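Local structure of Low molecular weight phosphotyrosine protein phosphatase (Vibrio cholerae, 6U1P) at residues D96-C101 and N107-F112; M21-L26 and M68-Q73; D28-R31 and N36-V39. The protein probably dephosphorylates tyrosine residues of proteins, within a tyrosine phosphoregulatory system that controls exopolysaccharide biosynthesis and biofilm formation. One frame throughout, in Å; residues are numbered along the deposited sequence.

Interaction 1 (D96-C101 and N107-F112); sequences DLLDIC and NKLALF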
ATOM      1  N   ASP B  96      12.125  12.071  17.621  1.00 83.75           N
ATOM      2  CA  ASP B  96      12.884  10.898  18.037  1.00 87.62           C
ATOM      3  C   ASP B  96      14.383  11.066  17.801  1.00 87.35           C
ATOM      4  O   ASP B  96      15.189  10.553  18.588  1.00 91.32           O
ATOM      5  CB  ASP B  96      12.338   9.662  17.331  1.00 88.26           C
ATOM      6  CG  ASP B  96      10.874   9.429  17.645  1.00 92.53           C
ATOM      7  OD1 ASP B  96      10.397   9.996  18.656  1.00 96.34           O
ATOM      8  OD2 ASP B  96      10.200   8.696  16.887  1.00 90.71           O
ATOM      9  N   LEU B  97      14.782  11.800  16.758  1.00 78.04           N
ATOM     10  CA  LEU B  97      16.206  12.064  16.572  1.00 76.54           C
ATOM     11  C   LEU B  97      16.713  13.033  17.638  1.00 78.16           C
ATOM     12  O   LEU B  97      17.774  12.815  18.233  1.00 81.41           O
ATOM     13  CB  LEU B  97      16.472  12.616  15.170  1.00 75.07           C
ATOM     14  CG  LEU B  97      16.278  11.660  13.985  1.00 70.89           C
ATOM     15  CD1 LEU B  97      16.468  12.397  12.664  1.00 65.25           C
ATOM     16  CD2 LEU B  97      17.212  10.456  14.070  1.00 66.91           C
ATOM     17  N   LEU B  98      15.968  14.113  17.887  1.00 79.38           N
ATOM     18  CA  LEU B  98      16.337  15.036  18.961  1.00 85.27           C
ATOM     19  C   LEU B  98      16.408  14.313  20.297  1.00 88.21           C
ATOM     20  O   LEU B  98      17.276  14.602  21.128  1.00 98.83           O
ATOM     21  CB  LEU B  98      15.325  16.183  19.045  1.00 85.44           C
ATOM     22  CG  LEU B  98      15.302  17.287  17.985  1.00 86.44           C
ATOM     23  CD1 LEU B  98      13.948  17.995  18.015  1.00 87.02           C
ATOM     24  CD2 LEU B  98      16.448  18.285  18.194  1.00 84.14           C
ATOM     25  N   ASP B  99      15.514  13.346  20.499  1.00 89.37           N
ATOM     26  CA  ASP B  99      15.479  12.554  21.720  1.00 94.75           C
ATOM     27  C   ASP B  99      16.819  11.884  21.995  1.00 93.78           C
ATOM     28  O   ASP B  99      17.201  11.713  23.159  1.00 97.71           O
ATOM     29  CB  ASP B  99      14.367  11.509  21.589  1.00101.88           C
ATOM     30  CG  ASP B  99      14.077  10.786  22.879  1.00112.60           C
ATOM     31  OD1 ASP B  99      14.779   9.795  23.169  1.00114.16           O
ATOM     32  OD2 ASP B  99      13.139  11.199  23.596  1.00118.97           O
ATOM     33  N   ILE B 100      17.556  11.524  20.942  1.00 88.16           N
ATOM     34  CA  ILE B 100      18.774  10.735  21.052  1.00 86.88           C
ATOM     35  C   ILE B 100      19.981  11.452  20.464  1.00 84.93           C
ATOM     36  O   ILE B 100      21.050  10.852  20.340  1.00 82.17           O
ATOM     37  CB  ILE B 100      18.595   9.352  20.395  1.00 86.15           C
ATOM     38  CG1 ILE B 100      18.233   9.519  18.916  1.00 79.46           C
ATOM     39  CG2 ILE B 100      17.544   8.539  21.145  1.00 88.00           C
ATOM     40  CD1 ILE B 100      18.269   8.221  18.125  1.00 74.76           C
ATOM     41  N   CYS B 101      19.831  12.718  20.069  1.00 86.03           N
ATOM     42  CA  CYS B 101      20.939  13.459  19.477  1.00 84.96           C
ATOM     43  C   CYS B 101      21.732  14.198  20.544  1.00 85.24           C
ATOM     44  O   CYS B 101      21.165  15.044  21.248  1.00 87.65           O
ATOM     45  CB  CYS B 101      20.437  14.445  18.445  1.00 84.25           C
ATOM     46  SG  CYS B 101      21.767  15.301  17.605  1.00 86.24           S
ATOM     47  N   ASN B 107      21.806  21.062  16.338  1.00 93.56           N
ATOM     48  CA  ASN B 107      21.540  22.103  15.352  1.00 92.36           C
ATOM     49  C   ASN B 107      21.528  21.556  13.934  1.00 88.66           C
ATOM     50  O   ASN B 107      21.070  22.259  13.028  1.00 83.08           O
ATOM     51  CB  ASN B 107      22.588  23.218  15.439  1.00 99.01           C
ATOM     52  CG  ASN B 107      23.877  22.857  14.703  1.00102.17           C
ATOM     53  OD1 ASN B 107      24.619  21.955  15.114  1.00100.40           O
ATOM     54  ND2 ASN B 107      24.133  23.547  13.594  1.00103.67           N
ATOM     55  N   LYS B 108      22.025  20.336  13.722  1.00 80.88           N
ATOM     56  CA  LYS B 108      22.016  19.721  12.399  1.00 80.97           C
ATOM     57  C   LYS B 108      20.675  19.084  12.060  1.00 77.44           C
ATOM     58  O   LYS B 108      20.526  18.557  10.954  1.00 75.57           O
ATOM     59  CB  LYS B 108      23.140  18.676  12.287  1.00 75.98           C
ATOM     60  CG  LYS B 108      24.457  19.101  12.965  1.00 90.32           C
ATOM     61  CD  LYS B 108      25.694  18.593  12.224  1.00 88.62           C
ATOM     62  CE  LYS B 108      26.383  17.434  12.940  1.00 90.19           C
ATOM     63  NZ  LYS B 108      27.680  17.024  12.292  1.00 86.06           N
ATOM     64  N   LEU B 109      19.703  19.121  12.970  1.00 81.37           N
ATOM     65  CA  LEU B 109      18.419  18.458  12.789  1.00 78.64           C
ATOM     66  C   LEU B 109      17.391  19.450  12.265  1.00 80.48           C
ATOM     67  O   LEU B 109      17.303  20.580  12.752  1.00 90.26           O
ATOM     68  CB  LEU B 109      17.930  17.859  14.110  1.00 79.50           C
ATOM     69  CG  LEU B 109      18.346  16.429  14.455  1.00 82.81           C
ATOM     70  CD1 LEU B 109      19.811  16.174  14.140  1.00 82.01           C
ATOM     71  CD2 LEU B 109      18.060  16.141  15.916  1.00 86.31           C
ATOM     72  N   ALA B 110      16.598  19.014  11.290  1.00 78.06           N
ATOM     73  CA  ALA B 110      15.569  19.866  10.708  1.00 80.10           C
ATOM     74  C   ALA B 110      14.586  18.999   9.927  1.00 80.74           C
ATOM     75  O   ALA B 110      14.886  17.855   9.572  1.00 78.15           O
ATOM     76  CB  ALA B 110      16.176  20.953   9.814  1.00 75.54           C
ATOM     77  N   LEU B 111      13.396  19.553   9.684  1.00 71.13           N
ATOM     78  CA  LEU B 111      12.399  18.870   8.872  1.00 76.15           C
ATOM     79  C   LEU B 111      12.752  18.972   7.392  1.00 72.61           C
ATOM     80  O   LEU B 111      13.250  20.005   6.926  1.00 73.87           O
ATOM     81  CB  LEU B 111      11.006  19.437   9.154  1.00 77.48           C
ATOM     82  CG  LEU B 111      10.495  19.113  10.567  1.00 76.86           C
ATOM     83  CD1 LEU B 111       9.357  20.024  11.031  1.00 76.29           C
ATOM     84  CD2 LEU B 111      10.065  17.656  10.636  1.00 72.93           C
ATOM     85  N   PHE B 112      12.502  17.876   6.664  1.00 63.68           N
ATOM     86  CA  PHE B 112      12.860  17.793   5.247  1.00 63.72           C
ATOM     87  C   PHE B 112      12.244  18.924   4.441  1.00 68.02           C
ATOM     88  O   PHE B 112      12.884  19.457   3.523  1.00 62.96           O
ATOM     89  CB  PHE B 112      12.425  16.452   4.659  1.00 60.16           C
ATOM     90  CG  PHE B 112      12.828  16.258   3.217  1.00 57.83           C
ATOM     91  CD1 PHE B 112      14.120  15.868   2.885  1.00 55.08           C
ATOM     92  CD2 PHE B 112      11.912  16.456   2.191  1.00 57.58           C
ATOM     93  CE1 PHE B 112      14.493  15.667   1.553  1.00 53.34           C
ATOM     94  CE2 PHE B 112      12.276  16.260   0.851  1.00 56.36           C
ATOM     95  CZ  PHE B 112      13.572  15.867   0.534  1.00 52.85           C
TER

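Interaction 2 (M21-L26 and M68-Q73); sequences MAEIIL and MVNPVQ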
ATOM      1  N   MET B  21      13.091   7.416  -0.856  1.00 38.36           N
ATOM      2  CA  MET B  21      12.688   8.268  -1.972  1.00 40.74           C
ATOM      3  C   MET B  21      13.498   9.562  -2.016  1.00 43.52           C
ATOM      4  O   MET B  21      13.978   9.971  -3.077  1.00 43.38           O
ATOM      5  CB  MET B  21      11.199   8.568  -1.878  1.00 40.08           C
ATOM      6  CG  MET B  21      10.338   7.399  -2.383  1.00 42.30           C
ATOM      7  SD  MET B  21       8.581   7.812  -2.378  1.00 54.03           S
ATOM      8  CE  MET B  21       8.024   6.967  -0.920  1.00 56.37           C
ATOM      9  N   ALA B  22      13.665  10.217  -0.862  1.00 40.84           N
ATOM     10  CA  ALA B  22      14.424  11.461  -0.827  1.00 45.45           C
ATOM     11  C   ALA B  22      15.881  11.235  -1.204  1.00 43.93           C
ATOM     12  O   ALA B  22      16.478  12.051  -1.913  1.00 40.67           O
ATOM     13  CB  ALA B  22      14.317  12.102   0.563  1.00 40.96           C
ATOM     14  N   GLU B  23      16.472  10.136  -0.732  1.00 40.49           N
ATOM     15  CA  GLU B  23      17.870   9.838  -1.057  1.00 46.69           C
ATOM     16  C   GLU B  23      18.067   9.736  -2.562  1.00 45.02           C
ATOM     17  O   GLU B  23      18.962  10.372  -3.133  1.00 47.46           O
ATOM     18  CB  GLU B  23      18.297   8.520  -0.395  1.00 49.82           C
ATOM     19  CG  GLU B  23      19.709   8.054  -0.798  1.00 52.45           C
ATOM     20  CD  GLU B  23      20.128   6.727  -0.155  1.00 51.58           C
ATOM     21  OE1 GLU B  23      19.342   6.162   0.630  1.00 46.17           O
ATOM     22  OE2 GLU B  23      21.250   6.248  -0.440  1.00 50.67           O
ATOM     23  N   ILE B  24      17.202   8.967  -3.223  1.00 43.90           N
ATOM     24  CA  ILE B  24      17.333   8.753  -4.655  1.00 39.49           C
ATOM     25  C   ILE B  24      17.127  10.053  -5.402  1.00 45.87           C
ATOM     26  O   ILE B  24      17.883  10.383  -6.330  1.00 41.61           O
ATOM     27  CB  ILE B  24      16.328   7.677  -5.093  1.00 38.39           C
ATOM     28  CG1 ILE B  24      16.786   6.311  -4.579  1.00 49.42           C
ATOM     29  CG2 ILE B  24      16.151   7.666  -6.607  1.00 38.87           C
ATOM     30  CD1 ILE B  24      15.614   5.391  -4.228  1.00 49.74           C
ATOM     31  N   ILE B  25      16.122  10.829  -4.989  1.00 47.95           N
ATOM     32  CA  ILE B  25      15.828  12.089  -5.668  1.00 40.89           C
ATOM     33  C   ILE B  25      16.934  13.109  -5.420  1.00 42.65           C
ATOM     34  O   ILE B  25      17.398  13.769  -6.356  1.00 50.05           O
ATOM     35  CB  ILE B  25      14.443  12.611  -5.248  1.00 43.80           C
ATOM     36  CG1 ILE B  25      13.365  11.612  -5.724  1.00 43.65           C
ATOM     37  CG2 ILE B  25      14.201  14.006  -5.835  1.00 45.22           C
ATOM     38  CD1 ILE B  25      11.950  11.899  -5.250  1.00 45.00           C
ATOM     39  N   LEU B  26      17.394  13.231  -4.168  1.00 42.81           N
ATOM     40  CA  LEU B  26      18.497  14.142  -3.879  1.00 59.02           C
ATOM     41  C   LEU B  26      19.738  13.764  -4.675  1.00 56.55           C
ATOM     42  O   LEU B  26      20.346  14.613  -5.336  1.00 62.14           O
ATOM     43  CB  LEU B  26      18.814  14.150  -2.381  1.00 55.26           C
ATOM     44  CG  LEU B  26      17.857  15.023  -1.586  1.00 56.87           C
ATOM     45  CD1 LEU B  26      18.039  14.806  -0.095  1.00 54.20           C
ATOM     46  CD2 LEU B  26      18.071  16.487  -1.943  1.00 54.85           C
ATOM     47  N   MET B  68      18.319   2.933  -7.758  1.00 47.91           N
ATOM     48  CA  MET B  68      19.385   2.041  -7.316  1.00 51.73           C
ATOM     49  C   MET B  68      19.598   2.337  -5.843  1.00 46.65           C
ATOM     50  O   MET B  68      19.889   3.469  -5.485  1.00 43.54           O
ATOM     51  CB  MET B  68      20.675   2.228  -8.104  1.00 55.30           C
ATOM     52  CG  MET B  68      21.861   1.656  -7.403  1.00 65.98           C
ATOM     53  SD  MET B  68      23.218   1.367  -8.523  1.00 77.32           S
ATOM     54  CE  MET B  68      23.684   3.026  -8.940  1.00 76.91           C
ATOM     55  N   VAL B  69      19.394   1.341  -4.985  1.00 43.67           N
ATOM     56  CA  VAL B  69      18.993   1.590  -3.602  1.00 48.19           C
ATOM     57  C   VAL B  69      19.951   0.918  -2.631  1.00 48.98           C
ATOM     58  O   VAL B  69      20.385  -0.225  -2.833  1.00 49.41           O
ATOM     59  CB  VAL B  69      17.549   1.133  -3.306  1.00 49.05           C
ATOM     60  CG1 VAL B  69      16.608   2.182  -3.769  1.00 53.78           C
ATOM     61  CG2 VAL B  69      17.232  -0.211  -3.972  1.00 42.09           C
ATOM     62  N   ASN B  70      20.270   1.640  -1.578  1.00 47.82           N
ATOM     63  CA  ASN B  70      21.002   1.051  -0.481  1.00 49.58           C
ATOM     64  C   ASN B  70      20.098   0.201   0.412  1.00 51.77           C
ATOM     65  O   ASN B  70      18.881   0.394   0.447  1.00 40.17           O
ATOM     66  CB  ASN B  70      21.676   2.146   0.319  1.00 50.66           C
ATOM     67  CG  ASN B  70      22.887   2.693  -0.411  1.00 50.37           C
ATOM     68  OD1 ASN B  70      23.867   1.978  -0.599  1.00 51.72           O
ATOM     69  ND2 ASN B  70      22.793   3.931  -0.896  1.00 43.41           N
ATOM     70  N   PRO B  71      20.677  -0.770   1.107  1.00 43.82           N
ATOM     71  CA  PRO B  71      19.918  -1.519   2.110  1.00 47.57           C
ATOM     72  C   PRO B  71      19.342  -0.587   3.159  1.00 48.27           C
ATOM     73  O   PRO B  71      19.889   0.478   3.442  1.00 47.17           O
ATOM     74  CB  PRO B  71      20.966  -2.455   2.727  1.00 49.66           C
ATOM     75  CG  PRO B  71      22.052  -2.560   1.695  1.00 49.77           C
ATOM     76  CD  PRO B  71      22.077  -1.218   1.023  1.00 46.97           C
ATOM     77  N   VAL B  72      18.185  -0.992   3.686  1.00 51.21           N
ATOM     78  CA  VAL B  72      17.578  -0.352   4.845  1.00 52.00           C
ATOM     79  C   VAL B  72      18.567  -0.305   6.009  1.00 53.27           C
ATOM     80  O   VAL B  72      19.245  -1.297   6.308  1.00 50.49           O
ATOM     81  CB  VAL B  72      16.306  -1.132   5.237  1.00 55.12           C
ATOM     82  CG1 VAL B  72      15.713  -0.589   6.557  1.00 51.07           C
ATOM     83  CG2 VAL B  72      15.284  -1.116   4.097  1.00 44.57           C
ATOM     84  N   GLN B  73      18.606   0.828   6.717  1.00 45.98           N
ATOM     85  CA  GLN B  73      19.431   0.885   7.918  1.00 56.20           C
ATOM     86  C   GLN B  73      18.811   1.817   8.951  1.00 54.65           C
ATOM     87  O   GLN B  73      18.137   2.794   8.610  1.00 56.10           O
ATOM     88  CB  GLN B  73      20.862   1.339   7.598  1.00 53.20           C
ATOM     89  CG  GLN B  73      20.902   2.591   6.769  1.00 53.47           C
ATOM     90  CD  GLN B  73      22.290   3.214   6.702  1.00 65.01           C
ATOM     91  OE1 GLN B  73      23.306   2.527   6.873  1.00 71.02           O
ATOM     92  NE2 GLN B  73      22.337   4.529   6.463  1.00 60.37           N
TER

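Interaction 3 (D28-R31 and N36-V39); sequences DKIR and NIQV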
ATOM      1  N   ASP B  28      20.128  12.299  -7.465  1.00 55.14           N
ATOM      2  CA  ASP B  28      19.976  12.658  -8.870  1.00 51.45           C
ATOM      3  C   ASP B  28      20.147  14.158  -9.081  1.00 61.19           C
ATOM      4  O   ASP B  28      20.880  14.600  -9.982  1.00 57.57           O
ATOM      5  CB  ASP B  28      18.601  12.193  -9.344  1.00 51.32           C
ATOM      6  CG  ASP B  28      18.301  12.594 -10.763  1.00 60.67           C
ATOM      7  OD1 ASP B  28      18.080  13.793 -11.022  1.00 65.09           O
ATOM      8  OD2 ASP B  28      18.257  11.695 -11.619  1.00 63.82           O
ATOM      9  N   LYS B  29      19.470  14.964  -8.260  1.00 61.60           N
ATOM     10  CA  LYS B  29      19.564  16.405  -8.452  1.00 61.32           C
ATOM     11  C   LYS B  29      20.959  16.896  -8.124  1.00 66.50           C
ATOM     12  O   LYS B  29      21.451  17.844  -8.751  1.00 71.09           O
ATOM     13  CB  LYS B  29      18.500  17.117  -7.622  1.00 60.43           C
ATOM     14  CG  LYS B  29      17.090  16.653  -7.986  1.00 59.75           C
ATOM     15  CD  LYS B  29      16.077  17.749  -7.837  1.00 60.59           C
ATOM     16  CE  LYS B  29      14.841  17.445  -8.649  1.00 58.10           C
ATOM     17  NZ  LYS B  29      15.179  16.797  -9.959  1.00 66.16           N
ATOM     18  N   ILE B  30      21.627  16.245  -7.173  1.00 61.78           N
ATOM     19  CA  ILE B  30      23.016  16.586  -6.906  1.00 58.67           C
ATOM     20  C   ILE B  30      23.858  16.308  -8.141  1.00 61.97           C
ATOM     21  O   ILE B  30      24.681  17.135  -8.557  1.00 60.78           O
ATOM     22  CB  ILE B  30      23.529  15.814  -5.677  1.00 56.72           C
ATOM     23  CG1 ILE B  30      22.890  16.368  -4.404  1.00 59.63           C
ATOM     24  CG2 ILE B  30      25.037  15.897  -5.591  1.00 57.82           C
ATOM     25  CD1 ILE B  30      22.900  15.409  -3.247  1.00 56.80           C
ATOM     26  N   ARG B  31      23.607  15.177  -8.796  1.00 58.92           N
ATOM     27  CA  ARG B  31      24.423  14.824  -9.945  1.00 66.42           C
ATOM     28  C   ARG B  31      24.123  15.728 -11.134  1.00 69.51           C
ATOM     29  O   ARG B  31      25.030  16.030 -11.916  1.00 76.37           O
ATOM     30  CB  ARG B  31      24.197  13.354 -10.293  1.00 70.55           C
ATOM     31  CG  ARG B  31      24.882  12.875 -11.550  1.00 79.74           C
ATOM     32  CD  ARG B  31      24.153  11.675 -12.144  1.00 87.13           C
ATOM     33  NE  ARG B  31      22.705  11.875 -12.235  1.00 91.92           N
ATOM     34  CZ  ARG B  31      22.085  12.394 -13.292  1.00 95.64           C
ATOM     35  NH1 ARG B  31      22.788  12.774 -14.353  1.00 96.85           N
ATOM     36  NH2 ARG B  31      20.761  12.536 -13.286  1.00 95.53           N
ATOM     37  N   ASN B  36      29.323  18.396  -4.897  1.00 85.95           N
ATOM     38  CA  ASN B  36      30.075  17.392  -4.152  1.00 84.67           C
ATOM     39  C   ASN B  36      29.425  17.174  -2.785  1.00 78.10           C
ATOM     40  O   ASN B  36      29.941  17.550  -1.729  1.00 78.45           O
ATOM     41  CB  ASN B  36      31.539  17.805  -4.036  1.00 87.45           C
ATOM     42  CG  ASN B  36      32.352  16.810  -3.253  1.00 87.95           C
ATOM     43  OD1 ASN B  36      33.226  17.181  -2.479  1.00 91.58           O
ATOM     44  ND2 ASN B  36      32.046  15.532  -3.429  1.00 87.90           N
ATOM     45  N   ILE B  37      28.251  16.558  -2.835  1.00 70.43           N
ATOM     46  CA  ILE B  37      27.474  16.228  -1.647  1.00 69.49           C
ATOM     47  C   ILE B  37      27.034  14.777  -1.765  1.00 63.71           C
ATOM     48  O   ILE B  37      26.455  14.388  -2.785  1.00 59.11           O
ATOM     49  CB  ILE B  37      26.238  17.135  -1.497  1.00 69.28           C
ATOM     50  CG1 ILE B  37      26.633  18.616  -1.430  1.00 73.32           C
ATOM     51  CG2 ILE B  37      25.429  16.716  -0.273  1.00 74.88           C
ATOM     52  CD1 ILE B  37      25.479  19.577  -1.702  1.00 67.06           C
ATOM     53  N   GLN B  38      27.268  13.986  -0.722  1.00 62.94           N
ATOM     54  CA  GLN B  38      26.729  12.637  -0.719  1.00 62.86           C
ATOM     55  C   GLN B  38      25.561  12.553   0.257  1.00 62.30           C
ATOM     56  O   GLN B  38      25.432  13.353   1.193  1.00 62.05           O
ATOM     57  CB  GLN B  38      27.795  11.576  -0.421  1.00 67.96           C
ATOM     58  CG  GLN B  38      28.609  11.770   0.832  1.00 86.06           C
ATOM     59  CD  GLN B  38      29.494  10.559   1.111  1.00 97.41           C
ATOM     60  OE1 GLN B  38      29.745   9.745   0.217  1.00105.35           O
ATOM     61  NE2 GLN B  38      29.970  10.437   2.352  1.00 96.62           N
ATOM     62  N   VAL B  39      24.679  11.593  -0.007  1.00 50.92           N
ATOM     63  CA  VAL B  39      23.425  11.495   0.715  1.00 59.01           C
ATOM     64  C   VAL B  39      23.153  10.034   1.041  1.00 53.89           C
ATOM     65  O   VAL B  39      23.406   9.147   0.225  1.00 53.61           O
ATOM     66  CB  VAL B  39      22.280  12.142  -0.106  1.00 57.53           C
ATOM     67  CG1 VAL B  39      22.220  11.566  -1.510  1.00 58.37           C
ATOM     68  CG2 VAL B  39      20.929  11.989   0.609  1.00 51.41           C
TER

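Interaction 1 (D96-C101 and N107-F112)
Helix 91-100 and strand 109-111 come closest at Leu98 and Leu109, whose CA atoms lie 7.4 Å apart, and no hydrogen bond joins the two segments. The contact is instead built round one branch of Leu109. The CB of Leu109 points toward the helix, and its CD2 methyl meets Leu97, Leu98 and, after them, Cys101. On one side Leu98 runs alongside in the opposite sense, the two side chains sliding past each other with Leu98 CD2 3.5 Å from Leu109 CD2. Leu109 CD2 also sits 3.6 Å from Leu98 CG and 3.5 Å from the backbone Leu98 N. Leu97 CB lies 3.9 Å from Leu109 CD2, and the side chain of Leu97 also packs on Val75 and Phe80. The unit is a beta-alpha-beta crossover: strand 85-88 leads into helix 91-100, and the chain returns as strand 109-111, which pairs in parallel with strand 85-88 through backbone bonds of Lys108, Ala110 and Phe112 to Ile86 and Ala88. Within this chain, this strand is the outermost on its side of the four-stranded sheet, of order 2-1-3-4, of the low molecular weight phosphatase fold. Cys101 adds a third neighbour. Cys101 CB is 3.9 Å from Leu109 CD2, and with SG anti to the backbone N (chi1 -176°) the sulfur, Cys101 SG, lies between the two branches, 4.1 Å from Leu109 CD1 and 4.2 Å from Leu109 CD2. Both methyls of Leu109 are thereby engaged by Cys101. Leu94, one turn earlier in the helix, also packs on Leu109, and Lys106 of the connecting loop covers Leu98 and Cys101.

Interaction 2 (M21-L26 and M68-Q73)
Ile24 lays its terminal methyl on Val69, with Ile24 CD1 3.4 Å from Val69 CG1, a separation shorter than ordinary carbon-carbon contact. The two side chains cross obliquely, each offering a single methyl. Ile24 chi2, about the CB-CG1 bond, is 147°, some 30° from staggered, consistent with strain at this tight meeting. Farther back along the side chain, Ile24 CG1 passes 4.3 Å from the backbone Met68 O. Helix 54-62 closes in on the same pair, with Leu60 against Ile24 and Leu57 against Val69. One residue earlier in helix 18-32, Glu23 makes the polar half of the contact. Its CG is anti to the backbone N (chi1 174°) and the chain is extended beyond it, which carries the carboxylate out to Asn70. Asn70 ND2 donates to Glu23 OE2 over 2.8 Å, in a bent bond with an N-H...O angle of 146°. The amide meets the syn side of the carboxylate oxygen, and the two flat groups are almost coplanar although the side chains themselves cross at about a right angle. Helix 18-32 begins at Arg18, the predicted active-site arginine that ends the CX5R phosphate-binding loop of this family, started by the predicted nucleophile Cys12, and the loop 68-73 passes close by: Gln73 N is bonded to Asn15 OD1 of that loop. Glu23 is gripped at both oxygens. OE1 is hydrogen-bonded to Ser41 OG, and OE2 accepts from Asn70 and also forms a salt bridge with Arg27 NH2, which would probably stabilise the ionised form of this buried carboxylate. Another side of the helix faces the dimer partner, where Met21 and Ala22 pack on Ile141 of the second subunit.

Interaction 3 (D28-R31 and N36-V39)
Ile30 points from its helix toward strand 37-43, where Ile30 CB stands 4.3 Å from Ile37 O, beyond close contact. From there the side chain divides. On the branch anti to the backbone N, Ile30 CG2 comes within 3.5 Å of Ile37 O. The other branch runs through CG1 in an extended course (chi2 158°) that carries CD1 along the strand. Ile30 CD1 is 3.7 Å from Ile37 O, so both branches of Ile30 rest on one carbonyl oxygen. Ile30 CD1 also reaches Ile37 CG2 at 4.1 Å, the two isoleucine side chains crossing at about a right angle, and ends 4.3 Å from Val39 CG1. Helix 18-32 is here the connection of a beta-alpha-beta crossover between strands 6-12 and 37-43, and Ile30 packs its last turns onto one of the two outermost strands of the sheet in this chain. Ile37 and Val39 both lean on Val8 of the adjoining strand 6-12. Away from the strand, Asp28 and Arg31 form a salt bridge whose hydrogen bond, Arg31 NH2 to Asp28 OD2 (3.1 Å), is weak, the oxygen lying at the guanidinium edge. Trp152 of the second subunit packs on Ile37.

How the interactions relate
From the N terminus, strand 6-12 leads through the phosphate-binding loop into helix 18-32, and interaction 3 closes the short turn from the end of that helix to strand 37-43. Interaction 2 brings the loop 68-73 back to the earlier part of the same helix, so its longer loop encloses interaction 3 completely. The two touch where Leu26 meets Val39. Interaction 1 follows in series, closing helix 91-100 onto strand 109-111. Interactions 1 and 3 involve the two outermost strands of this chain's sheet, each packed against a crossover helix, while Phe112, packed on Ala22 and Leu26, joins segment 107-112 to segment 21-26.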